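Local coordinates for autophagy protein 5 (Saccharomyces cerevisiae, PDB 2DYO) that takes part in autophagic vesicle formation and cytoplasm-to-vacuole transport, and is required for nucleophagy and mitophagy in yeast, at residues Leu48-Pro53 against Thr141-Phe146; Val251-Gln256 against Ile260-Leu265; Pro221-Thr226 against Glu236-Asp241; Gln153-Leu158 against Asn193-Ser198. All coordinates share one frame; numbering follows the deposited sequence.

Overall arrangement
The four contacts trace the three-part build of the chain, two ubiquitin-like domains joined by a helical region. Contact 1 fastens the first ubiquitin-like domain to the start of helix 142-159, and contact 4 uses the far part of the same helix, their centres 23 Å apart. Contacts 2 and 3 both lie in the second ubiquitin-like domain, centres 14 Å apart, and touch directly: Val251 CG2 meets Leu240 CD2 at 3.7 Å, and Trp262 packs on Ile239. Contact 1 lies across the chain's centre from both, its centre about 30 Å from each of theirs. Contact 4 comes within about 6 Å of contact 3, nearest atoms. Lys152, the site of ATG12 conjugation, directly precedes segment 153-158; the conjugate is absent here.

Contact 1: residues Leu48-Pro53 against Thr141-Phe146; sequences LVNYMP and TQAEKF
Val49 and Ala143 carry most of this contact, methyl against methyl: Val49 CG1 meets Ala143 CB at 3.5 Å. Both CB atoms head for the opposite segment, and the small alanine side chain lets the first turn of helix 142-159 come close to the short 3-10 turn at 48-51, with Val49 CA and Ala143 CA 7.1 Å apart. While CG1 takes the alanine, Val49 CG2 lies 3.9 Å from Gln142 OE1, a van der Waals approach and not a polar one. Gln142 reaches this place with CG anti to the backbone N (chi1 173°) and the chain extended beyond it. Its amide is held at both ends by the preceding loop, OE1 accepting from Ala137 N and NE2 donating to Pro135 O, which probably fixes the flat group's rotation beside the valine. Asn50 adds a lesser touch, its ND2 standing 3.8 Å from the Ala143 methyl. Trp177 of helix 170-182 packs on both Asn50 and Ala143, and the backbone of Asn50 is hydrogen-bonded to the chain of another protein in the assembly. The 3-10 turn thus meets both the helical region and the partner protein. Without a hydrogen bond or salt bridge between the segments, the join depends on the fit of buried methyl groups, with the polar amide of Gln142 satisfied by its own loop.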
loop_
_atom_site.group_PDB
_atom_site.type_symbol
_atom_site.label_atom_id
_atom_site.label_comp_id
_atom_site.label_asym_id
_atom_site.label_seq_id
_atom_site.Cartn_x
_atom_site.Cartn_y
_atom_site.Cartn_z
ATOM N N LEU A 48 -1.532 7.215 -0.787
ATOM C CA LEU A 48 -1.283 8.351 -1.671
ATOM C C LEU A 48 -1.948 9.613 -1.135
ATOM O O LEU A 48 -1.461 10.719 -1.323
ATOM C CB LEU A 48 -1.818 8.054 -3.082
ATOM C CG LEU A 48 -1.069 7.002 -3.913
ATOM C CD1 LEU A 48 -1.864 6.709 -5.186
ATOM C CD2 LEU A 48 0.319 7.503 -4.255
ATOM N N VAL A 49 -3.080 9.428 -0.472
ATOM C CA VAL A 49 -3.842 10.530 0.088
ATOM C C VAL A 49 -3.079 11.326 1.155
ATOM O O VAL A 49 -3.425 12.472 1.457
ATOM C CB VAL A 49 -5.181 10.007 0.618
ATOM C CG1 VAL A 49 -5.111 9.728 2.100
ATOM C CG2 VAL A 49 -6.296 10.961 0.234
ATOM N N ASN A 50 -2.025 10.737 1.710
ATOM C CA ASN A 50 -1.219 11.443 2.702
ATOM C C ASN A 50 -0.408 12.570 2.052
ATOM O O ASN A 50 0.280 13.336 2.742
ATOM C CB ASN A 50 -0.281 10.466 3.409
ATOM C CG ASN A 50 -1.023 9.573 4.376
ATOM O OD1 ASN A 50 -0.508 8.558 4.845
ATOM N ND2 ASN A 50 -2.247 9.967 4.698
ATOM N N TYR A 51 -0.493 12.676 0.729
ATOM C CA TYR A 51 0.239 13.712 0.020
ATOM C C TYR A 51 -0.634 14.843 -0.528
ATOM O O TYR A 51 -0.160 15.678 -1.297
ATOM C CB TYR A 51 1.080 13.081 -1.098
ATOM C CG TYR A 51 2.090 12.109 -0.535
ATOM C CD1 TYR A 51 1.710 10.819 -0.171
ATOM C CD2 TYR A 51 3.380 12.526 -0.219
ATOM C CE1 TYR A 51 2.586 9.975 0.510
ATOM C CE2 TYR A 51 4.263 11.695 0.460
ATOM C CZ TYR A 51 3.854 10.421 0.827
ATOM O OH TYR A 51 4.702 9.624 1.554
ATOM N N MET A 52 -1.901 14.879 -0.127
ATOM C CA MET A 52 -2.791 15.943 -0.583
ATOM C C MET A 52 -2.339 17.315 -0.078
ATOM O O MET A 52 -2.396 18.304 -0.814
ATOM C CB MET A 52 -4.231 15.673 -0.140
ATOM C CG MET A 52 -4.876 14.515 -0.875
ATOM S SD MET A 52 -4.554 14.574 -2.656
ATOM C CE MET A 52 -5.382 16.091 -3.124
ATOM N N PRO A 53 -1.894 17.398 1.189
ATOM C CA PRO A 53 -1.441 18.691 1.718
ATOM C C PRO A 53 -0.301 19.249 0.869
ATOM O O PRO A 53 -0.273 20.437 0.540
ATOM C CB PRO A 53 -0.987 18.341 3.135
ATOM C CG PRO A 53 -1.931 17.241 3.515
ATOM C CD PRO A 53 -1.937 16.385 2.261
ATOM N N THR A 141 -9.089 13.688 8.329
ATOM C CA THR A 141 -8.960 12.468 9.122
ATOM C C THR A 141 -9.441 11.271 8.303
ATOM O O THR A 141 -9.546 10.162 8.819
ATOM C CB THR A 141 -9.807 12.522 10.408
ATOM O OG1 THR A 141 -11.181 12.724 10.060
ATOM C CG2 THR A 141 -9.338 13.646 11.322
ATOM N N GLN A 142 -9.735 11.506 7.026
ATOM C CA GLN A 142 -10.217 10.449 6.136
ATOM C C GLN A 142 -9.351 9.186 6.127
ATOM O O GLN A 142 -9.863 8.072 6.283
ATOM C CB GLN A 142 -10.343 10.972 4.698
ATOM C CG GLN A 142 -10.684 9.877 3.692
ATOM C CD GLN A 142 -10.759 10.378 2.260
ATOM O OE1 GLN A 142 -9.895 11.127 1.802
ATOM N NE2 GLN A 142 -11.785 9.948 1.542
ATOM N N ALA A 143 -8.048 9.356 5.923
ATOM C CA ALA A 143 -7.135 8.212 5.878
ATOM C C ALA A 143 -7.035 7.524 7.239
ATOM O O ALA A 143 -7.172 6.303 7.339
ATOM C CB ALA A 143 -5.755 8.664 5.417
ATOM N N GLU A 144 -6.795 8.306 8.285
ATOM C CA GLU A 144 -6.692 7.742 9.627
ATOM C C GLU A 144 -7.933 6.942 10.008
ATOM O O GLU A 144 -7.821 5.834 10.544
ATOM C CB GLU A 144 -6.451 8.852 10.656
ATOM C CG GLU A 144 -6.546 8.379 12.099
ATOM C CD GLU A 144 -6.132 9.449 13.096
ATOM O OE1 GLU A 144 -6.352 10.648 12.810
ATOM O OE2 GLU A 144 -5.601 9.083 14.170
ATOM N N LYS A 145 -9.114 7.490 9.738
ATOM C CA LYS A 145 -10.356 6.795 10.069
ATOM C C LYS A 145 -10.451 5.459 9.341
ATOM O O LYS A 145 -10.782 4.436 9.944
ATOM C CB LYS A 145 -11.579 7.652 9.715
ATOM C CG LYS A 145 -11.844 8.803 10.683
ATOM C CD LYS A 145 -12.236 8.291 12.062
ATOM C CE LYS A 145 -12.554 9.438 13.014
ATOM N NZ LYS A 145 -12.893 8.925 14.373
ATOM N N PHE A 146 -10.168 5.469 8.044
ATOM C CA PHE A 146 -10.227 4.254 7.242
ATOM C C PHE A 146 -9.183 3.241 7.709
ATOM O O PHE A 146 -9.467 2.053 7.853
ATOM C CB PHE A 146 -9.969 4.572 5.768
ATOM C CG PHE A 146 -10.045 3.369 4.872
ATOM C CD1 PHE A 146 -11.267 2.940 4.363
ATOM C CD2 PHE A 146 -8.903 2.622 4.588
ATOM C CE1 PHE A 146 -11.354 1.788 3.589
ATOM C CE2 PHE A 146 -8.983 1.467 3.812
ATOM C CZ PHE A 146 -10.205 1.051 3.316
#

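Contact 2: residues Val251-Gln256 against Ile260-Leu265; sequences VMVICQ and IPWHML
Val253 and Ile260 meet where strand 251-255 turns back on the short edge strand 258-260, a hairpin in the mixed sheet of the second ubiquitin-like domain. The tight part lies toward Cys255. Ile260 CG1 presses on Cys255 CB at 3.6 Å, placed there by a chi1 of -56° that sets CG1 beside its own backbone N. Ile260 N donates to Val253 O at 3.0 Å with an N-H...O angle of 161°, the donor tilted 22° from the carbonyl plane. Leu273 of helix 266-273 packs on both Ile260 and Cys255, which buries this end of the hairpin.

Toward Val251 the two chains separate and water enters. One water takes the place of a direct backbone bond, accepting from Val253 N and donating to Ile260 O. Farther along, the partly exposed indole of Trp262 leans toward the strand: Val253 CG2 stands 4.2 Å above one face, offset toward the rim, and Val251 O lies near the ring plane at the edge, 3.9 Å from CZ2. The turn from Pro261 to Met264 is type I, closed by Met264 N to Pro261 O, and leads the chain off the sheet toward helix 266-273. The indole nitrogen reaches the strand through a second water lying in the plane of the ring: it accepts from Trp262 NE1 at 2.9 Å and donates to Val251 O at 2.6 Å.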
loop_
_atom_site.group_PDB
_atom_site.type_symbol
_atom_site.label_atom_id
_atom_site.label_comp_id
_atom_site.label_asym_id
_atom_site.label_seq_id
_atom_site.Cartn_x
_atom_site.Cartn_y
_atom_site.Cartn_z
ATOM N N VAL A 251 0.532 -19.509 -12.170
ATOM C CA VAL A 251 0.292 -18.331 -11.354
ATOM C C VAL A 251 1.516 -18.073 -10.495
ATOM O O VAL A 251 2.084 -19.006 -9.934
ATOM C CB VAL A 251 -0.896 -18.540 -10.377
ATOM C CG1 VAL A 251 -1.286 -17.215 -9.754
ATOM C CG2 VAL A 251 -2.069 -19.181 -11.087
ATOM N N MET A 252 1.939 -16.816 -10.411
ATOM C CA MET A 252 3.065 -16.461 -9.552
ATOM C C MET A 252 2.479 -15.597 -8.444
ATOM O O MET A 252 1.632 -14.748 -8.698
ATOM C CB MET A 252 4.133 -15.666 -10.314
ATOM C CG MET A 252 5.219 -15.090 -9.408
ATOM S SD MET A 252 6.617 -14.368 -10.305
ATOM C CE MET A 252 5.907 -12.898 -10.957
ATOM N N VAL A 253 2.916 -15.838 -7.216
ATOM C CA VAL A 253 2.439 -15.085 -6.070
ATOM C C VAL A 253 3.442 -13.989 -5.753
ATOM O O VAL A 253 4.616 -14.267 -5.542
ATOM C CB VAL A 253 2.291 -15.994 -4.847
ATOM C CG1 VAL A 253 1.827 -15.181 -3.637
ATOM C CG2 VAL A 253 1.300 -17.105 -5.163
ATOM N N ILE A 254 2.964 -12.750 -5.737
ATOM C CA ILE A 254 3.792 -11.587 -5.437
ATOM C C ILE A 254 3.286 -10.941 -4.148
ATOM O O ILE A 254 2.108 -10.594 -4.033
ATOM C CB ILE A 254 3.711 -10.526 -6.563
ATOM C CG1 ILE A 254 4.242 -11.105 -7.877
ATOM C CG2 ILE A 254 4.494 -9.276 -6.159
ATOM C CD1 ILE A 254 5.674 -11.607 -7.803
ATOM N N CYS A 255 4.178 -10.799 -3.178
ATOM C CA CYS A 255 3.846 -10.178 -1.903
ATOM C C CYS A 255 4.941 -9.164 -1.617
ATOM O O CYS A 255 6.119 -9.490 -1.711
ATOM C CB CYS A 255 3.808 -11.225 -0.789
ATOM S SG CYS A 255 3.359 -10.578 0.821
ATOM N N GLN A 256 4.558 -7.937 -1.279
ATOM C CA GLN A 256 5.550 -6.909 -0.987
ATOM C C GLN A 256 6.576 -6.799 -2.118
ATOM O O GLN A 256 7.785 -6.700 -1.877
ATOM C CB GLN A 256 6.271 -7.222 0.329
ATOM C CG GLN A 256 5.405 -7.038 1.573
ATOM C CD GLN A 256 5.215 -5.576 1.965
ATOM O OE1 GLN A 256 5.744 -4.669 1.319
ATOM N NE2 GLN A 256 4.463 -5.347 3.034
ATOM N N ILE A 260 7.017 -15.165 -4.022
ATOM C CA ILE A 260 6.879 -16.031 -2.864
ATOM C C ILE A 260 6.694 -17.489 -3.305
ATOM O O ILE A 260 5.834 -17.794 -4.135
ATOM C CB ILE A 260 5.674 -15.601 -1.989
ATOM C CG1 ILE A 260 5.816 -14.125 -1.580
ATOM C CG2 ILE A 260 5.598 -16.469 -0.749
ATOM C CD1 ILE A 260 7.031 -13.817 -0.722
ATOM N N PRO A 261 7.515 -18.404 -2.763
ATOM C CA PRO A 261 7.448 -19.836 -3.092
ATOM C C PRO A 261 6.156 -20.464 -2.566
ATOM O O PRO A 261 5.647 -20.050 -1.526
ATOM C CB PRO A 261 8.672 -20.420 -2.382
ATOM C CG PRO A 261 9.590 -19.251 -2.193
ATOM C CD PRO A 261 8.642 -18.130 -1.855
ATOM N N TRP A 262 5.637 -21.472 -3.263
ATOM C CA TRP A 262 4.410 -22.129 -2.817
ATOM C C TRP A 262 4.553 -22.849 -1.479
ATOM O O TRP A 262 3.566 -23.026 -0.765
ATOM C CB TRP A 262 3.910 -23.133 -3.861
ATOM C CG TRP A 262 3.274 -22.498 -5.056
ATOM C CD1 TRP A 262 3.857 -22.264 -6.267
ATOM C CD2 TRP A 262 1.936 -21.990 -5.147
ATOM N NE1 TRP A 262 2.963 -21.643 -7.111
ATOM C CE2 TRP A 262 1.778 -21.463 -6.448
ATOM C CE3 TRP A 262 0.854 -21.932 -4.256
ATOM C CZ2 TRP A 262 0.579 -20.880 -6.884
ATOM C CZ3 TRP A 262 -0.339 -21.354 -4.687
ATOM C CH2 TRP A 262 -0.465 -20.836 -5.993
ATOM N N HIS A 263 5.766 -23.275 -1.131
ATOM C CA HIS A 263 5.950 -23.978 0.136
ATOM C C HIS A 263 6.033 -23.032 1.332
ATOM O O HIS A 263 6.138 -23.473 2.476
ATOM C CB HIS A 263 7.195 -24.875 0.100
ATOM C CG HIS A 263 8.469 -24.150 -0.206
ATOM N ND1 HIS A 263 8.903 -23.916 -1.492
ATOM C CD2 HIS A 263 9.420 -23.635 0.613
ATOM C CE1 HIS A 263 10.070 -23.294 -1.455
ATOM N NE2 HIS A 263 10.406 -23.112 -0.191
ATOM N N MET A 264 5.989 -21.732 1.072
ATOM C CA MET A 264 6.048 -20.757 2.159
ATOM C C MET A 264 4.870 -20.926 3.114
ATOM O O MET A 264 3.729 -21.093 2.681
ATOM C CB MET A 264 6.056 -19.335 1.590
ATOM C CG MET A 264 5.739 -18.258 2.610
ATOM S SD MET A 264 7.036 -17.024 2.753
ATOM C CE MET A 264 7.776 -17.531 4.295
ATOM N N LEU A 265 5.156 -20.888 4.412
ATOM C CA LEU A 265 4.130 -21.018 5.448
ATOM C C LEU A 265 3.322 -19.727 5.546
ATOM O O LEU A 265 3.889 -18.636 5.647
ATOM C CB LEU A 265 4.779 -21.308 6.804
ATOM C CG LEU A 265 5.462 -22.667 6.969
ATOM C CD1 LEU A 265 6.277 -22.691 8.267
ATOM C CD2 LEU A 265 4.407 -23.763 6.975
HETATM O O HOH W 1 3.157 -21.344 -10.031
HETATM O O HOH W 2 4.757 -17.993 -6.707
#

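Contact 3: residues Pro221-Thr226 against Glu236-Asp241; sequences PTISMT and EGDILD
The backbone of Pro221-Thr226, extended as far as Ser224 after strand 218-219, passes the short helix 236-239 most closely at Pro221 and Asp238, whose CA atoms are 6.4 Å apart. Asp238 is the one helix residue that meets this run, and it touches apolar neighbours with both carboxylate oxygens. OD2 sits 3.7 Å from Pro221 CB, and the aspartate's own CB lies 4.0 Å from Pro221 CG, which sets the proline ring against the stem of the acid. OD1 turns to Ile223, 3.7 Å from its CG1 and slightly farther from CD1; the two side chains run past each other in opposite directions. A chi1 of -66° puts the carboxylate anti to the carbonyl carbon, from where it spans both partners. Its polar link to the extended run is a water that donates to Asp238 OD2 at 2.8 Å and to Thr222 O at 2.9 Å. An alanine here would keep little beyond the CB touch on Pro221, and is likely to leave the bridging water without its carboxylate partner and to open a gap beside Ile223. Behind the contact, Pro221 and Ile239 both rest on Ile207 of strand 205-208, while Ile223 reaches Leu205 of the same strand and Leu266 of helix 266-273. The arrangement fits the ubiquitin-like fold of the UblB region, where the connection after the second strand packs along a mixed sheet of strand order 2-1-5-3-4.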
loop_
_atom_site.group_PDB
_atom_site.type_symbol
_atom_site.label_atom_id
_atom_site.label_comp_id
_atom_site.label_asym_id
_atom_site.label_seq_id
_atom_site.Cartn_x
_atom_site.Cartn_y
_atom_site.Cartn_z
ATOM N N PRO A 221 -10.698 -14.267 1.389
ATOM C CA PRO A 221 -11.116 -15.591 1.852
ATOM C C PRO A 221 -10.904 -15.805 3.343
ATOM O O PRO A 221 -9.967 -15.267 3.935
ATOM C CB PRO A 221 -10.261 -16.528 1.006
ATOM C CG PRO A 221 -8.968 -15.762 0.898
ATOM C CD PRO A 221 -9.451 -14.352 0.606
ATOM N N THR A 222 -11.792 -16.580 3.951
ATOM C CA THR A 222 -11.690 -16.888 5.369
ATOM C C THR A 222 -10.731 -18.068 5.492
ATOM O O THR A 222 -10.963 -19.126 4.906
ATOM C CB THR A 222 -13.049 -17.317 5.963
ATOM O OG1 THR A 222 -14.015 -16.283 5.754
ATOM C CG2 THR A 222 -12.910 -17.585 7.457
ATOM N N ILE A 223 -9.659 -17.885 6.251
ATOM C CA ILE A 223 -8.666 -18.938 6.427
ATOM C C ILE A 223 -8.383 -19.190 7.906
ATOM O O ILE A 223 -7.730 -18.383 8.570
ATOM C CB ILE A 223 -7.369 -18.565 5.697
ATOM C CG1 ILE A 223 -7.653 -18.473 4.192
ATOM C CG2 ILE A 223 -6.275 -19.587 5.993
ATOM C CD1 ILE A 223 -6.492 -17.991 3.372
ATOM N N SER A 224 -8.890 -20.312 8.412
ATOM C CA SER A 224 -8.713 -20.688 9.814
ATOM C C SER A 224 -7.275 -21.132 10.092
ATOM O O SER A 224 -6.681 -21.865 9.305
ATOM C CB SER A 224 -9.685 -21.816 10.180
ATOM O OG SER A 224 -9.604 -22.139 11.561
ATOM N N MET A 225 -6.725 -20.694 11.219
ATOM C CA MET A 225 -5.354 -21.039 11.583
ATOM C C MET A 225 -5.261 -21.838 12.871
ATOM O O MET A 225 -4.182 -22.309 13.238
ATOM C CB MET A 225 -4.516 -19.765 11.737
ATOM C CG MET A 225 -4.330 -18.989 10.456
ATOM S SD MET A 225 -3.436 -19.952 9.230
ATOM C CE MET A 225 -1.791 -19.981 9.955
ATOM N N THR A 226 -6.385 -21.990 13.559
ATOM C CA THR A 226 -6.398 -22.714 14.818
ATOM C C THR A 226 -5.963 -24.167 14.642
ATOM O O THR A 226 -6.594 -24.927 13.919
ATOM C CB THR A 226 -7.801 -22.677 15.456
ATOM O OG1 THR A 226 -8.154 -21.317 15.757
ATOM C CG2 THR A 226 -7.826 -23.495 16.739
ATOM N N GLU A 236 -4.362 -23.366 -1.818
ATOM C CA GLU A 236 -4.463 -23.219 -3.265
ATOM C C GLU A 236 -5.925 -23.116 -3.685
ATOM O O GLU A 236 -6.233 -22.605 -4.762
ATOM C CB GLU A 236 -3.818 -24.423 -3.966
ATOM C CG GLU A 236 -4.504 -25.752 -3.640
ATOM C CD GLU A 236 -3.832 -26.962 -4.281
ATOM O OE1 GLU A 236 -4.230 -28.104 -3.954
ATOM O OE2 GLU A 236 -2.916 -26.781 -5.112
ATOM N N GLY A 237 -6.813 -23.607 -2.827
ATOM C CA GLY A 237 -8.237 -23.571 -3.121
ATOM C C GLY A 237 -8.823 -22.172 -3.035
ATOM O O GLY A 237 -9.882 -21.903 -3.609
ATOM N N ASP A 238 -8.142 -21.282 -2.316
ATOM C CA ASP A 238 -8.594 -19.901 -2.168
ATOM C C ASP A 238 -7.889 -19.020 -3.186
ATOM O O ASP A 238 -8.384 -17.958 -3.560
ATOM C CB ASP A 238 -8.284 -19.380 -0.764
ATOM C CG ASP A 238 -9.066 -20.093 0.309
ATOM O OD1 ASP A 238 -8.435 -20.633 1.239
ATOM O OD2 ASP A 238 -10.312 -20.112 0.226
ATOM N N ILE A 239 -6.729 -19.473 -3.640
ATOM C CA ILE A 239 -5.944 -18.712 -4.595
ATOM C C ILE A 239 -6.331 -18.959 -6.042
ATOM O O ILE A 239 -6.505 -18.014 -6.804
ATOM C CB ILE A 239 -4.445 -19.004 -4.410
ATOM C CG1 ILE A 239 -4.016 -18.560 -3.006
ATOM C CG2 ILE A 239 -3.637 -18.304 -5.494
ATOM C CD1 ILE A 239 -2.581 -18.898 -2.657
ATOM N N LEU A 240 -6.464 -20.225 -6.423
ATOM C CA LEU A 240 -6.819 -20.561 -7.796
ATOM C C LEU A 240 -8.330 -20.478 -7.987
ATOM O O LEU A 240 -9.094 -20.633 -7.032
ATOM C CB LEU A 240 -6.323 -21.970 -8.142
ATOM C CG LEU A 240 -4.833 -22.233 -7.872
ATOM C CD1 LEU A 240 -4.492 -23.663 -8.258
ATOM C CD2 LEU A 240 -3.973 -21.247 -8.662
ATOM N N ASP A 241 -8.762 -20.216 -9.215
ATOM C CA ASP A 241 -10.188 -20.123 -9.484
ATOM C C ASP A 241 -10.709 -21.410 -10.108
ATOM O O ASP A 241 -9.934 -22.294 -10.488
ATOM C CB ASP A 241 -10.506 -18.932 -10.401
ATOM C CG ASP A 241 -9.778 -18.996 -11.732
ATOM O OD1 ASP A 241 -9.562 -20.107 -12.255
ATOM O OD2 ASP A 241 -9.438 -17.922 -12.269
HETATM O O HOH W 3 -12.110 -19.956 2.379
#

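Contact 4: residues Gln153-Leu158 against Asn193-Ser198; sequences QVCFIL and NKISSS
Leu158 packs on Ser196 and Cys155 on Ile195, where helix 185-195 ends against helix 142-159. Leu158 can be followed outward. Its CB lies 3.8 Å from Ser196 OG, CG sits beside the backbone N (chi1 -70°), and from there CD1 reaches Ser196 CB at 3.9 Å and, slightly farther, its OG. The serine hydroxyl itself is hydrogen-bonded to Asn159 OD1, just beyond the segment. Asn159 also donates through ND2 to Ile195 O, so one amide grips two successive residues where helix 185-195 ends. One turn before Leu158, Cys155 meets Ile195: Ile195 CG2 lies 3.7 Å from Cys155 CB and 3.8 Å from Cys155 SG; the branch stands anti to the isoleucine's backbone N. Farther out, a water lies between Leu158 O, 3.0 Å away, and Ser198 OG, 2.5 Å away, near the exposed end of the contact. Around this joint of the helical region, Cys155 also packs on Ala164 and Ile165 of helix 163-166, Ile195 on Trp151, and Leu158 on Tyr270 of helix 266-273, while Leu158 is backbone hydrogen-bonded to Arg201 on the way to strand 205-208.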
loop_
_atom_site.group_PDB
_atom_site.type_symbol
_atom_site.label_atom_id
_atom_site.label_comp_id
_atom_site.label_asym_id
_atom_site.label_seq_id
_atom_site.Cartn_x
_atom_site.Cartn_y
_atom_site.Cartn_z
ATOM N N GLN A 153 -10.662 -4.473 12.105
ATOM C CA GLN A 153 -11.076 -5.728 11.479
ATOM C C GLN A 153 -9.962 -6.764 11.673
ATOM O O GLN A 153 -10.214 -7.925 11.994
ATOM C CB GLN A 153 -11.304 -5.542 9.977
ATOM C CG GLN A 153 -12.410 -4.588 9.595
ATOM C CD GLN A 153 -12.422 -4.300 8.100
ATOM O OE1 GLN A 153 -12.661 -5.195 7.280
ATOM N NE2 GLN A 153 -12.154 -3.045 7.736
ATOM N N VAL A 154 -8.725 -6.327 11.457
ATOM C CA VAL A 154 -7.568 -7.203 11.605
ATOM C C VAL A 154 -7.503 -7.785 13.015
ATOM O O VAL A 154 -7.331 -8.986 13.183
ATOM C CB VAL A 154 -6.250 -6.450 11.286
ATOM C CG1 VAL A 154 -5.049 -7.278 11.703
ATOM C CG2 VAL A 154 -6.184 -6.152 9.795
ATOM N N CYS A 155 -7.663 -6.936 14.028
ATOM C CA CYS A 155 -7.625 -7.401 15.413
ATOM C C CYS A 155 -8.647 -8.518 15.613
ATOM O O CYS A 155 -8.340 -9.569 16.186
ATOM C CB CYS A 155 -7.920 -6.240 16.371
ATOM S SG CYS A 155 -7.862 -6.648 18.137
ATOM N N PHE A 156 -9.859 -8.286 15.120
ATOM C CA PHE A 156 -10.939 -9.258 15.221
ATOM C C PHE A 156 -10.609 -10.558 14.489
ATOM O O PHE A 156 -10.882 -11.647 14.990
ATOM C CB PHE A 156 -12.229 -8.679 14.646
ATOM C CG PHE A 156 -13.391 -9.618 14.724
ATOM C CD1 PHE A 156 -13.950 -9.952 15.955
ATOM C CD2 PHE A 156 -13.907 -10.205 13.574
ATOM C CE1 PHE A 156 -15.003 -10.859 16.041
ATOM C CE2 PHE A 156 -14.964 -11.117 13.648
ATOM C CZ PHE A 156 -15.512 -11.443 14.885
ATOM N N ILE A 157 -10.034 -10.438 13.298
ATOM C CA ILE A 157 -9.672 -11.607 12.502
ATOM C C ILE A 157 -8.570 -12.416 13.189
ATOM O O ILE A 157 -8.651 -13.646 13.282
ATOM C CB ILE A 157 -9.201 -11.179 11.085
ATOM C CG1 ILE A 157 -10.376 -10.539 10.334
ATOM C CG2 ILE A 157 -8.657 -12.387 10.314
ATOM C CD1 ILE A 157 -9.994 -9.830 9.041
ATOM N N LEU A 158 -7.554 -11.718 13.689
ATOM C CA LEU A 158 -6.431 -12.362 14.364
ATOM C C LEU A 158 -6.738 -12.909 15.753
ATOM O O LEU A 158 -6.329 -14.023 16.084
ATOM C CB LEU A 158 -5.254 -11.390 14.486
ATOM C CG LEU A 158 -4.498 -11.003 13.214
ATOM C CD1 LEU A 158 -3.521 -9.875 13.536
ATOM C CD2 LEU A 158 -3.750 -12.215 12.666
ATOM N N ASN A 193 2.246 -4.567 17.464
ATOM C CA ASN A 193 2.471 -5.790 18.226
ATOM C C ASN A 193 1.491 -5.907 19.395
ATOM O O ASN A 193 1.028 -6.998 19.715
ATOM C CB ASN A 193 3.914 -5.838 18.728
ATOM C CG ASN A 193 4.884 -6.310 17.657
ATOM O OD1 ASN A 193 6.098 -6.186 17.802
ATOM N ND2 ASN A 193 4.343 -6.868 16.576
ATOM N N LYS A 194 1.170 -4.777 20.017
ATOM C CA LYS A 194 0.235 -4.753 21.140
ATOM C C LYS A 194 -1.155 -5.220 20.740
ATOM O O LYS A 194 -1.856 -5.842 21.536
ATOM C CB LYS A 194 0.100 -3.341 21.717
ATOM C CG LYS A 194 1.277 -2.847 22.520
ATOM C CD LYS A 194 0.884 -1.605 23.315
ATOM C CE LYS A 194 -0.323 -1.885 24.209
ATOM N NZ LYS A 194 -0.662 -0.731 25.091
ATOM N N ILE A 195 -1.557 -4.894 19.515
ATOM C CA ILE A 195 -2.874 -5.272 19.017
ATOM C C ILE A 195 -2.981 -6.782 18.917
ATOM O O ILE A 195 -4.050 -7.349 19.134
ATOM C CB ILE A 195 -3.148 -4.656 17.629
ATOM C CG1 ILE A 195 -3.170 -3.131 17.734
ATOM C CG2 ILE A 195 -4.478 -5.173 17.083
ATOM C CD1 ILE A 195 -3.386 -2.424 16.416
ATOM N N SER A 196 -1.868 -7.426 18.577
ATOM C CA SER A 196 -1.818 -8.881 18.467
ATOM C C SER A 196 -0.398 -9.393 18.272
ATOM O O SER A 196 0.297 -8.997 17.331
ATOM C CB SER A 196 -2.685 -9.374 17.310
ATOM O OG SER A 196 -2.717 -10.793 17.294
ATOM N N SER A 197 0.025 -10.277 19.169
ATOM C CA SER A 197 1.357 -10.866 19.113
ATOM C C SER A 197 1.256 -12.371 19.346
ATOM O O SER A 197 2.268 -13.065 19.469
ATOM C CB SER A 197 2.261 -10.230 20.172
ATOM O OG SER A 197 1.754 -10.451 21.478
ATOM N N SER A 198 0.021 -12.862 19.408
ATOM C CA SER A 198 -0.247 -14.281 19.617
ATOM C C SER A 198 -0.429 -14.965 18.265
ATOM O O SER A 198 -0.384 -14.306 17.227
ATOM C CB SER A 198 -1.520 -14.448 20.446
ATOM O OG SER A 198 -2.640 -13.940 19.741
HETATM O O HOH W 4 -4.593 -14.705 18.409
#